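Local structure of carbohydrate oxidase (Microdochium nivale, 3RJA) at residues I249-A254 with D339-V344; R351-Q356 with F403-G408. The protein oxidises the C1 hydroxyl of mono-, oligo- and polysaccharides to the lactone with an FAD cofactor, reducing molecular oxygen to hydrogen peroxide. All blocks are in the same frame, centred on the assembly; numbering follows the deposited sequence.

Contact 1. Residues I249-A254 with D339-V344; sequences IGDYGA and DYYFDV. With ABL ((2R,3R,4R,5R)-4,5-dihydroxy-2-(hydroxymethyl)-6-oxopiperidin-3-yl beta-D-glucopyranoside), chain G.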
ATOM      1  N   ILE A 249       7.600  -3.545  14.532  1.00 13.18           N
ATOM      2  CA  ILE A 249       7.415  -2.838  15.804  1.00 13.09           C
ATOM      3  C   ILE A 249       6.316  -1.819  15.540  1.00 14.73           C
ATOM      4  O   ILE A 249       6.351  -1.102  14.527  1.00 14.29           O
ATOM      5  CB  ILE A 249       8.663  -2.050  16.262  1.00 12.90           C
ATOM      6  CG1 ILE A 249       9.876  -2.969  16.425  1.00 13.43           C
ATOM      7  CG2 ILE A 249       8.389  -1.273  17.579  1.00 11.76           C
ATOM      8  CD1 ILE A 249      11.231  -2.231  16.321  1.00 12.89           C
ATOM      9  N   GLY A 250       5.343  -1.748  16.446  1.00 15.54           N
ATOM     10  CA  GLY A 250       4.267  -0.780  16.339  1.00 16.40           C
ATOM     11  C   GLY A 250       3.994  -0.189  17.708  1.00 16.93           C
ATOM     12  O   GLY A 250       4.163  -0.873  18.705  1.00 16.74           O
ATOM     13  N   ASP A 251       3.606   1.085  17.744  1.00 15.90           N
ATOM     14  CA  ASP A 251       3.125   1.727  18.964  1.00 15.97           C
ATOM     15  C   ASP A 251       1.834   2.487  18.672  1.00 15.95           C
ATOM     16  O   ASP A 251       1.849   3.462  17.917  1.00 16.40           O
ATOM     17  CB  ASP A 251       4.173   2.678  19.515  1.00 14.75           C
ATOM     18  CG  ASP A 251       3.838   3.180  20.934  1.00 16.02           C
ATOM     19  OD1 ASP A 251       2.762   2.821  21.499  1.00 14.23           O
ATOM     20  OD2 ASP A 251       4.681   3.937  21.471  1.00 15.25           O
ATOM     21  N   TYR A 252       0.741   2.011  19.268  1.00 15.47           N
ATOM     22  CA  TYR A 252      -0.585   2.608  19.177  1.00 16.62           C
ATOM     23  C   TYR A 252      -1.013   3.220  20.527  1.00 16.60           C
ATOM     24  O   TYR A 252      -2.144   3.681  20.666  1.00 16.34           O
ATOM     25  CB  TYR A 252      -1.605   1.540  18.736  1.00 16.19           C
ATOM     26  CG  TYR A 252      -1.027   0.680  17.632  1.00 18.27           C
ATOM     27  CD1 TYR A 252      -0.946   1.173  16.314  1.00 16.49           C
ATOM     28  CD2 TYR A 252      -0.499  -0.583  17.903  1.00 16.83           C
ATOM     29  CE1 TYR A 252      -0.375   0.427  15.304  1.00 16.35           C
ATOM     30  CE2 TYR A 252       0.081  -1.344  16.879  1.00 17.05           C
ATOM     31  CZ  TYR A 252       0.127  -0.826  15.587  1.00 17.28           C
ATOM     32  OH  TYR A 252       0.686  -1.542  14.564  1.00 17.95           O
ATOM     33  N   GLY A 253      -0.096   3.228  21.492  1.00 16.51           N
ATOM     34  CA  GLY A 253      -0.379   3.665  22.869  1.00 18.40           C
ATOM     35  C   GLY A 253       0.514   4.796  23.361  1.00 18.80           C
ATOM     36  O   GLY A 253       0.736   4.921  24.558  1.00 20.74           O
ATOM     37  N   ALA A 254       1.031   5.619  22.443  1.00 17.62           N
ATOM     38  CA  ALA A 254       1.875   6.764  22.809  1.00 18.80           C
ATOM     39  C   ALA A 254       2.856   6.382  23.910  1.00 20.57           C
ATOM     40  O   ALA A 254       2.905   7.052  24.953  1.00 19.67           O
ATOM     41  CB  ALA A 254       0.996   7.964  23.280  1.00 20.76           C
ATOM     42  N   ASP A 339      14.694  10.463  20.367  1.00 17.77           N
ATOM     43  CA  ASP A 339      14.584  11.790  21.013  1.00 18.86           C
ATOM     44  C   ASP A 339      13.175  12.387  20.801  1.00 20.36           C
ATOM     45  O   ASP A 339      12.493  12.768  21.763  1.00 18.03           O
ATOM     46  CB  ASP A 339      15.671  12.745  20.489  1.00 17.48           C
ATOM     47  CG  ASP A 339      17.039  12.539  21.181  1.00 20.03           C
ATOM     48  OD1 ASP A 339      17.131  11.869  22.231  1.00 18.28           O
ATOM     49  OD2 ASP A 339      18.035  13.066  20.666  1.00 21.36           O
ATOM     50  N   TYR A 340      12.740  12.415  19.531  1.00 19.21           N
ATOM     51  CA  TYR A 340      11.428  12.931  19.145  1.00 17.91           C
ATOM     52  C   TYR A 340      10.307  12.075  19.721  1.00 17.35           C
ATOM     53  O   TYR A 340       9.328  12.585  20.235  1.00 16.71           O
ATOM     54  CB  TYR A 340      11.345  12.934  17.608  1.00 18.57           C
ATOM     55  CG  TYR A 340      10.318  13.879  17.018  1.00 16.71           C
ATOM     56  CD1 TYR A 340       9.000  13.474  16.809  1.00 17.94           C
ATOM     57  CD2 TYR A 340      10.674  15.179  16.664  1.00 16.59           C
ATOM     58  CE1 TYR A 340       8.052  14.358  16.251  1.00 17.11           C
ATOM     59  CE2 TYR A 340       9.761  16.054  16.093  1.00 17.38           C
ATOM     60  CZ  TYR A 340       8.449  15.634  15.890  1.00 17.75           C
ATOM     61  OH  TYR A 340       7.545  16.513  15.344  1.00 19.30           O
ATOM     62  N   TYR A 341      10.466  10.758  19.632  1.00 17.30           N
ATOM     63  CA  TYR A 341       9.508   9.797  20.198  1.00 17.06           C
ATOM     64  C   TYR A 341       9.130  10.223  21.624  1.00 19.35           C
ATOM     65  O   TYR A 341       7.934  10.369  21.949  1.00 18.55           O
ATOM     66  CB  TYR A 341      10.190   8.431  20.244  1.00 13.97           C
ATOM     67  CG  TYR A 341       9.351   7.213  20.502  1.00 13.80           C
ATOM     68  CD1 TYR A 341       7.991   7.292  20.882  1.00 12.53           C
ATOM     69  CD2 TYR A 341       9.928   5.943  20.368  1.00 12.24           C
ATOM     70  CE1 TYR A 341       7.238   6.125  21.119  1.00 12.92           C
ATOM     71  CE2 TYR A 341       9.192   4.794  20.610  1.00 13.06           C
ATOM     72  CZ  TYR A 341       7.858   4.877  20.981  1.00 12.61           C
ATOM     73  OH  TYR A 341       7.163   3.697  21.158  1.00 12.78           O
ATOM     74  N   PHE A 342      10.157  10.416  22.460  1.00 18.46           N
ATOM     75  CA  PHE A 342       9.959  10.674  23.899  1.00 20.42           C
ATOM     76  C   PHE A 342       9.690  12.137  24.253  1.00 18.43           C
ATOM     77  O   PHE A 342       8.845  12.399  25.100  1.00 15.87           O
ATOM     78  CB  PHE A 342      11.096  10.075  24.762  1.00 19.34           C
ATOM     79  CG  PHE A 342      10.986   8.586  24.932  1.00 20.21           C
ATOM     80  CD1 PHE A 342      11.471   7.721  23.940  1.00 20.93           C
ATOM     81  CD2 PHE A 342      10.362   8.040  26.048  1.00 20.69           C
ATOM     82  CE1 PHE A 342      11.341   6.334  24.066  1.00 21.16           C
ATOM     83  CE2 PHE A 342      10.227   6.639  26.188  1.00 21.35           C
ATOM     84  CZ  PHE A 342      10.727   5.789  25.198  1.00 20.09           C
ATOM     85  N   ASP A 343      10.393  13.067  23.608  1.00 17.70           N
ATOM     86  CA  ASP A 343      10.241  14.496  23.919  1.00 20.22           C
ATOM     87  C   ASP A 343       9.058  15.185  23.208  1.00 20.54           C
ATOM     88  O   ASP A 343       8.530  16.182  23.719  1.00 19.06           O
ATOM     89  CB  ASP A 343      11.530  15.264  23.616  1.00 19.92           C
ATOM     90  CG  ASP A 343      12.752  14.659  24.324  1.00 22.53           C
ATOM     91  OD1 ASP A 343      12.575  13.926  25.323  1.00 22.85           O
ATOM     92  OD2 ASP A 343      13.879  14.904  23.863  1.00 21.36           O
ATOM     93  N   VAL A 344       8.655  14.662  22.042  1.00 19.89           N
ATOM     94  CA  VAL A 344       7.496  15.218  21.292  1.00 18.66           C
ATOM     95  C   VAL A 344       6.310  14.236  21.215  1.00 19.66           C
ATOM     96  O   VAL A 344       5.257  14.452  21.840  1.00 19.74           O
ATOM     97  CB  VAL A 344       7.909  15.727  19.878  1.00 18.13           C
ATOM     98  CG1 VAL A 344       6.715  16.376  19.175  1.00 17.26           C
ATOM     99  CG2 VAL A 344       9.091  16.757  19.978  1.00 17.96           C
TER
HETATM  100  C1A ABL G 604      -1.815   0.513   7.186  1.00 42.43           C
HETATM  101  O1A ABL G 604      -1.065   0.446   6.184  1.00 45.61           O
HETATM  102  C2A ABL G 604      -1.588  -0.401   8.407  1.00 42.65           C
HETATM  103  O2A ABL G 604      -1.092  -1.648   7.922  1.00 39.75           O
HETATM  104  C3A ABL G 604      -2.861  -0.616   9.263  1.00 38.30           C
HETATM  105  O3A ABL G 604      -2.429  -1.203  10.516  1.00 38.64           O
HETATM  106  C4A ABL G 604      -3.501   0.726   9.562  1.00 40.88           C
HETATM  107  O1  ABL G 604      -4.674   0.585  10.403  1.00 43.18           O
HETATM  108  C5A ABL G 604      -3.940   1.396   8.214  1.00 40.31           C
HETATM  109  N5  ABL G 604      -2.832   1.407   7.222  1.00 39.74           N
HETATM  110  C6A ABL G 604      -4.362   2.877   8.394  1.00 39.00           C
HETATM  111  O6A ABL G 604      -5.298   3.331   7.398  1.00 35.72           O
HETATM  112  C1  ABL G 604      -4.559   0.828  11.835  1.00 45.15           C
HETATM  113  C2  ABL G 604      -5.932   1.239  12.424  1.00 46.58           C
HETATM  114  O2  ABL G 604      -6.380   2.421  11.751  1.00 51.76           O
HETATM  115  C3  ABL G 604      -5.789   1.460  13.936  1.00 48.71           C
HETATM  116  O3  ABL G 604      -7.035   1.821  14.530  1.00 50.06           O
HETATM  117  C4  ABL G 604      -5.177   0.174  14.580  1.00 46.14           C
HETATM  118  O4  ABL G 604      -5.029   0.301  15.987  1.00 48.59           O
HETATM  119  C5  ABL G 604      -3.820  -0.133  13.936  1.00 44.99           C
HETATM  120  O5  ABL G 604      -4.024  -0.300  12.512  1.00 45.16           O
HETATM  121  C6  ABL G 604      -3.138  -1.360  14.554  1.00 40.74           C
HETATM  122  O6  ABL G 604      -3.921  -2.510  14.556  1.00 36.37           O
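D251 takes a hydrogen bond from Y341, and this joins segment 249-254 to helix 332-345. Strand 245-251 belongs to the large antiparallel sheet of the substrate-binding part of this flavin-dependent oxidase. The helix packs against that sheet. I249 pairs through its backbone with L357 of the neighbouring strand, and G250 pairs with G258.

D251 turns its side chain to the helix, with CG anti to the backbone N (chi1 -169°). Its two carboxylate oxygens have different tasks. OD1 closes an Asx turn by accepting from G253 N at 2.9 Å, and it also takes N256 N. OD2 receives G255 N as well as the Y341 hydroxyl. The carboxylate therefore holds the turn at 251-253 in shape and ties it to the helix.

Y252 faces the other way, into the sugar pocket. One face of its ring lies against the substrate analogue, with Y252 CE1 3.4 Å from ABL C6. Its hydroxyl is hydrogen-bonded to E260 OE1.

On the helix, the Y341 ring meets the carboxylate at its edge, D251 OD2 lying in the ring plane, and the two planes are 61° apart. The Y341 hydroxyl is also hydrogen-bonded to Y355 OH. From Y341 OH to D251 OD2 is 2.5 Å, and the donor comes from the anti side, 29° out of the carboxylate plane.

Contact 2. Residues R351-Q356 with F403-G408; sequences RFWFYQ and FKFLDG. With ABL ((2R,3R,4R,5R)-4,5-dihydroxy-2-(hydroxymethyl)-6-oxopiperidin-3-yl beta-D-glucopyranoside), chain G.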
ATOM      1  N   ARG A 351      -4.796  13.812  19.765  1.00 17.33           N
ATOM      2  CA  ARG A 351      -5.387  12.893  18.789  1.00 17.44           C
ATOM      3  C   ARG A 351      -4.652  11.531  18.783  1.00 16.46           C
ATOM      4  O   ARG A 351      -3.591  11.409  19.381  1.00 17.14           O
ATOM      5  CB  ARG A 351      -5.412  13.545  17.391  1.00 14.29           C
ATOM      6  CG  ARG A 351      -4.056  13.570  16.709  1.00 13.03           C
ATOM      7  CD  ARG A 351      -3.149  14.633  17.289  1.00 12.18           C
ATOM      8  NE  ARG A 351      -2.153  15.019  16.304  1.00 12.24           N
ATOM      9  CZ  ARG A 351      -1.416  16.118  16.364  1.00 13.02           C
ATOM     10  NH1 ARG A 351      -0.547  16.352  15.399  1.00 11.19           N
ATOM     11  NH2 ARG A 351      -1.568  16.997  17.384  1.00 12.55           N
ATOM     12  N   PHE A 352      -5.232  10.530  18.127  1.00 15.35           N
ATOM     13  CA  PHE A 352      -4.575   9.227  17.963  1.00 16.72           C
ATOM     14  C   PHE A 352      -3.415   9.316  16.946  1.00 17.32           C
ATOM     15  O   PHE A 352      -3.526   9.987  15.905  1.00 18.05           O
ATOM     16  CB  PHE A 352      -5.599   8.203  17.497  1.00 16.38           C
ATOM     17  CG  PHE A 352      -5.036   6.842  17.248  1.00 16.26           C
ATOM     18  CD1 PHE A 352      -4.471   6.107  18.278  1.00 16.61           C
ATOM     19  CD2 PHE A 352      -5.072   6.284  15.959  1.00 17.40           C
ATOM     20  CE1 PHE A 352      -3.938   4.838  18.043  1.00 17.68           C
ATOM     21  CE2 PHE A 352      -4.547   5.002  15.703  1.00 16.73           C
ATOM     22  CZ  PHE A 352      -3.983   4.278  16.750  1.00 17.10           C
ATOM     23  N   TRP A 353      -2.296   8.676  17.261  1.00 15.80           N
ATOM     24  CA  TRP A 353      -1.211   8.551  16.294  1.00 15.97           C
ATOM     25  C   TRP A 353      -0.568   7.193  16.492  1.00 17.02           C
ATOM     26  O   TRP A 353      -0.660   6.624  17.586  1.00 16.81           O
ATOM     27  CB  TRP A 353      -0.166   9.686  16.396  1.00 14.59           C
ATOM     28  CG  TRP A 353       0.570   9.772  17.728  1.00 15.79           C
ATOM     29  CD1 TRP A 353       0.308  10.654  18.765  1.00 16.14           C
ATOM     30  CD2 TRP A 353       1.689   8.973  18.166  1.00 15.67           C
ATOM     31  NE1 TRP A 353       1.178  10.433  19.808  1.00 16.01           N
ATOM     32  CE2 TRP A 353       2.027   9.406  19.482  1.00 16.25           C
ATOM     33  CE3 TRP A 353       2.425   7.923  17.586  1.00 16.05           C
ATOM     34  CZ2 TRP A 353       3.097   8.840  20.219  1.00 15.64           C
ATOM     35  CZ3 TRP A 353       3.469   7.342  18.322  1.00 16.26           C
ATOM     36  CH2 TRP A 353       3.786   7.796  19.636  1.00 16.02           C
ATOM     37  N   PHE A 354       0.080   6.690  15.435  1.00 14.58           N
ATOM     38  CA  PHE A 354       0.955   5.535  15.531  1.00 13.72           C
ATOM     39  C   PHE A 354       2.155   5.625  14.567  1.00 13.43           C
ATOM     40  O   PHE A 354       2.152   6.422  13.616  1.00 13.14           O
ATOM     41  CB  PHE A 354       0.169   4.228  15.359  1.00 12.33           C
ATOM     42  CG  PHE A 354      -0.325   3.982  13.954  1.00 14.33           C
ATOM     43  CD1 PHE A 354       0.544   3.525  12.967  1.00 13.94           C
ATOM     44  CD2 PHE A 354      -1.682   4.175  13.632  1.00 15.02           C
ATOM     45  CE1 PHE A 354       0.079   3.270  11.658  1.00 14.99           C
ATOM     46  CE2 PHE A 354      -2.162   3.923  12.346  1.00 15.51           C
ATOM     47  CZ  PHE A 354      -1.273   3.469  11.350  1.00 16.54           C
ATOM     48  N   TYR A 355       3.187   4.830  14.844  1.00 13.36           N
ATOM     49  CA  TYR A 355       4.181   4.483  13.817  1.00 13.62           C
ATOM     50  C   TYR A 355       4.205   2.952  13.717  1.00 13.88           C
ATOM     51  O   TYR A 355       3.848   2.250  14.661  1.00 15.17           O
ATOM     52  CB  TYR A 355       5.581   5.020  14.153  1.00 12.75           C
ATOM     53  CG  TYR A 355       6.185   4.356  15.374  1.00 13.98           C
ATOM     54  CD1 TYR A 355       6.817   3.120  15.273  1.00 13.88           C
ATOM     55  CD2 TYR A 355       6.110   4.967  16.644  1.00 13.89           C
ATOM     56  CE1 TYR A 355       7.368   2.510  16.382  1.00 14.95           C
ATOM     57  CE2 TYR A 355       6.659   4.369  17.766  1.00 14.12           C
ATOM     58  CZ  TYR A 355       7.285   3.135  17.623  1.00 15.26           C
ATOM     59  OH  TYR A 355       7.825   2.500  18.707  1.00 16.16           O
ATOM     60  N   GLN A 356       4.623   2.446  12.566  1.00 14.23           N
ATOM     61  CA  GLN A 356       4.937   1.031  12.381  1.00 13.23           C
ATOM     62  C   GLN A 356       6.294   0.959  11.736  1.00 13.45           C
ATOM     63  O   GLN A 356       6.543   1.632  10.726  1.00 15.36           O
ATOM     64  CB  GLN A 356       3.893   0.330  11.504  1.00 12.54           C
ATOM     65  CG  GLN A 356       2.514   0.378  12.113  1.00 13.32           C
ATOM     66  CD  GLN A 356       1.415  -0.079  11.199  1.00 14.43           C
ATOM     67  OE1 GLN A 356       0.440  -0.707  11.636  1.00 15.86           O
ATOM     68  NE2 GLN A 356       1.544   0.241   9.927  1.00 16.07           N
ATOM     69  N   PHE A 403       0.430  19.293  10.979  1.00 20.44           N
ATOM     70  CA  PHE A 403       1.328  18.654   9.999  1.00 20.46           C
ATOM     71  C   PHE A 403       2.768  18.595  10.521  1.00 22.20           C
ATOM     72  O   PHE A 403       3.485  17.619  10.292  1.00 19.07           O
ATOM     73  CB  PHE A 403       1.323  19.378   8.644  1.00 21.12           C
ATOM     74  CG  PHE A 403      -0.021  19.366   7.947  1.00 19.93           C
ATOM     75  CD1 PHE A 403      -0.533  18.196   7.430  1.00 17.26           C
ATOM     76  CD2 PHE A 403      -0.765  20.538   7.831  1.00 20.40           C
ATOM     77  CE1 PHE A 403      -1.763  18.171   6.815  1.00 20.31           C
ATOM     78  CE2 PHE A 403      -2.016  20.540   7.187  1.00 23.39           C
ATOM     79  CZ  PHE A 403      -2.526  19.340   6.683  1.00 21.04           C
ATOM     80  N   LYS A 404       3.170  19.630  11.248  1.00 22.61           N
ATOM     81  CA  LYS A 404       4.552  19.722  11.720  1.00 24.36           C
ATOM     82  C   LYS A 404       4.946  18.539  12.640  1.00 21.32           C
ATOM     83  O   LYS A 404       6.113  18.204  12.717  1.00 19.69           O
ATOM     84  CB  LYS A 404       4.853  21.098  12.338  1.00 26.53           C
ATOM     85  CG  LYS A 404       4.147  21.401  13.637  1.00 30.96           C
ATOM     86  CD  LYS A 404       4.466  22.839  14.120  1.00 36.00           C
ATOM     87  CE  LYS A 404       4.406  22.960  15.659  1.00 38.96           C
ATOM     88  NZ  LYS A 404       3.059  22.631  16.244  1.00 37.06           N
ATOM     89  N   PHE A 405       3.960  17.908  13.286  1.00 18.27           N
ATOM     90  CA  PHE A 405       4.187  16.730  14.122  1.00 16.36           C
ATOM     91  C   PHE A 405       4.835  15.589  13.304  1.00 16.53           C
ATOM     92  O   PHE A 405       5.999  15.216  13.579  1.00 15.63           O
ATOM     93  CB  PHE A 405       2.879  16.278  14.816  1.00 15.49           C
ATOM     94  CG  PHE A 405       2.971  14.921  15.487  1.00 16.80           C
ATOM     95  CD1 PHE A 405       4.074  14.581  16.287  1.00 17.15           C
ATOM     96  CD2 PHE A 405       1.941  13.993  15.347  1.00 14.78           C
ATOM     97  CE1 PHE A 405       4.166  13.290  16.881  1.00 17.37           C
ATOM     98  CE2 PHE A 405       2.021  12.751  15.948  1.00 16.42           C
ATOM     99  CZ  PHE A 405       3.138  12.392  16.715  1.00 14.66           C
ATOM    100  N   LEU A 406       4.133  15.051  12.292  1.00 13.39           N
ATOM    101  CA  LEU A 406       4.774  13.995  11.482  1.00 13.24           C
ATOM    102  C   LEU A 406       5.963  14.535  10.677  1.00 13.09           C
ATOM    103  O   LEU A 406       6.970  13.848  10.545  1.00 13.89           O
ATOM    104  CB  LEU A 406       3.781  13.233  10.597  1.00 12.91           C
ATOM    105  CG  LEU A 406       2.653  12.452  11.316  1.00 12.79           C
ATOM    106  CD1 LEU A 406       1.965  11.489  10.357  1.00 12.19           C
ATOM    107  CD2 LEU A 406       3.154  11.703  12.531  1.00 12.91           C
ATOM    108  N   ASP A 407       5.873  15.763  10.169  1.00 12.46           N
ATOM    109  CA  ASP A 407       6.990  16.341   9.419  1.00 14.94           C
ATOM    110  C   ASP A 407       8.274  16.327  10.254  1.00 16.86           C
ATOM    111  O   ASP A 407       9.355  15.996   9.749  1.00 18.29           O
ATOM    112  CB  ASP A 407       6.689  17.799   9.013  1.00 14.65           C
ATOM    113  CG  ASP A 407       5.713  17.912   7.838  1.00 15.76           C
ATOM    114  OD1 ASP A 407       5.333  16.875   7.219  1.00 12.89           O
ATOM    115  OD2 ASP A 407       5.360  19.075   7.513  1.00 15.18           O
ATOM    116  N   GLY A 408       8.151  16.696  11.533  1.00 16.16           N
ATOM    117  CA  GLY A 408       9.313  16.756  12.416  1.00 17.54           C
ATOM    118  C   GLY A 408       9.883  15.379  12.717  1.00 16.68           C
ATOM    119  O   GLY A 408      11.094  15.206  12.793  1.00 18.76           O
TER
HETATM  120  C1A ABL G 604      -1.815   0.513   7.186  1.00 42.43           C
HETATM  121  O1A ABL G 604      -1.065   0.446   6.184  1.00 45.61           O
HETATM  122  C2A ABL G 604      -1.588  -0.401   8.407  1.00 42.65           C
HETATM  123  O2A ABL G 604      -1.092  -1.648   7.922  1.00 39.75           O
HETATM  124  C3A ABL G 604      -2.861  -0.616   9.263  1.00 38.30           C
HETATM  125  O3A ABL G 604      -2.429  -1.203  10.516  1.00 38.64           O
HETATM  126  C4A ABL G 604      -3.501   0.726   9.562  1.00 40.88           C
HETATM  127  O1  ABL G 604      -4.674   0.585  10.403  1.00 43.18           O
HETATM  128  C5A ABL G 604      -3.940   1.396   8.214  1.00 40.31           C
HETATM  129  N5  ABL G 604      -2.832   1.407   7.222  1.00 39.74           N
HETATM  130  C6A ABL G 604      -4.362   2.877   8.394  1.00 39.00           C
HETATM  131  O6A ABL G 604      -5.298   3.331   7.398  1.00 35.72           O
HETATM  132  C1  ABL G 604      -4.559   0.828  11.835  1.00 45.15           C
HETATM  133  C2  ABL G 604      -5.932   1.239  12.424  1.00 46.58           C
HETATM  134  O2  ABL G 604      -6.380   2.421  11.751  1.00 51.76           O
HETATM  135  C3  ABL G 604      -5.789   1.460  13.936  1.00 48.71           C
HETATM  136  O3  ABL G 604      -7.035   1.821  14.530  1.00 50.06           O
HETATM  137  C4  ABL G 604      -5.177   0.174  14.580  1.00 46.14           C
HETATM  138  O4  ABL G 604      -5.029   0.301  15.987  1.00 48.59           O
HETATM  139  C5  ABL G 604      -3.820  -0.133  13.936  1.00 44.99           C
HETATM  140  O5  ABL G 604      -4.024  -0.300  12.512  1.00 45.16           O
HETATM  141  C6  ABL G 604      -3.138  -1.360  14.554  1.00 40.74           C
HETATM  142  O6  ABL G 604      -3.921  -2.510  14.556  1.00 36.37           O
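W353 and F405 meet as a T-shaped (edge-to-face) pair. The edge of the F405 ring points at one face of the indole, over its five-membered ring. The planes stand 68° apart, and the centroids of the two rings are 5.0 Å apart. F405 CE2 comes to 3.8 Å from W353 CG, and F405 CZ lies offset toward the rim of the indole.

Two torsions set this up. The indole leaves the strand with CG between the backbone N and the carbonyl carbon (chi1 62°). F405 CG is anti to its own backbone N, and the ring extends from the helix toward the sheet. W353 is also fixed in its rotation, because NE1 is hydrogen-bonded to V348 O. A second edge-to-face partner, W409, follows on the same helix.

R351 runs past F405 in the opposite direction. R351 NH1 approaches F405 CD2 at 3.4 Å, with the guanidinium nearly perpendicular to the ring (86°). This contact is oblique. The main polar partner of R351 is D390, which forms a salt bridge with NE.

F354 points away from the helix. It stacks on Y389, and F354 CE2 is 3.9 Å from ABL C1. The strand thus has helix 403-414 packed on one side and the sugar site on the other, a helix-on-sheet layer backing the substrate pocket of this oxidase.

Contact 1 is complete before the chain reaches contact 2, and their centres are about 9 Å apart. Strands 245-251 and 352-359 are antiparallel neighbours in the same sheet. Helix 332-345 directly precedes strand 352-359. The two helices lie in one layer over the sheet and also touch each other: Y340 OH is 2.7 Å from F405 O, a probable hydrogen bond. Between the contacts, D251 O packs against F354 CB at 3.2 Å. Both contacts include residues that touch the substrate analogue. Together they join the helical layer to two adjacent strands that line the sugar pocket.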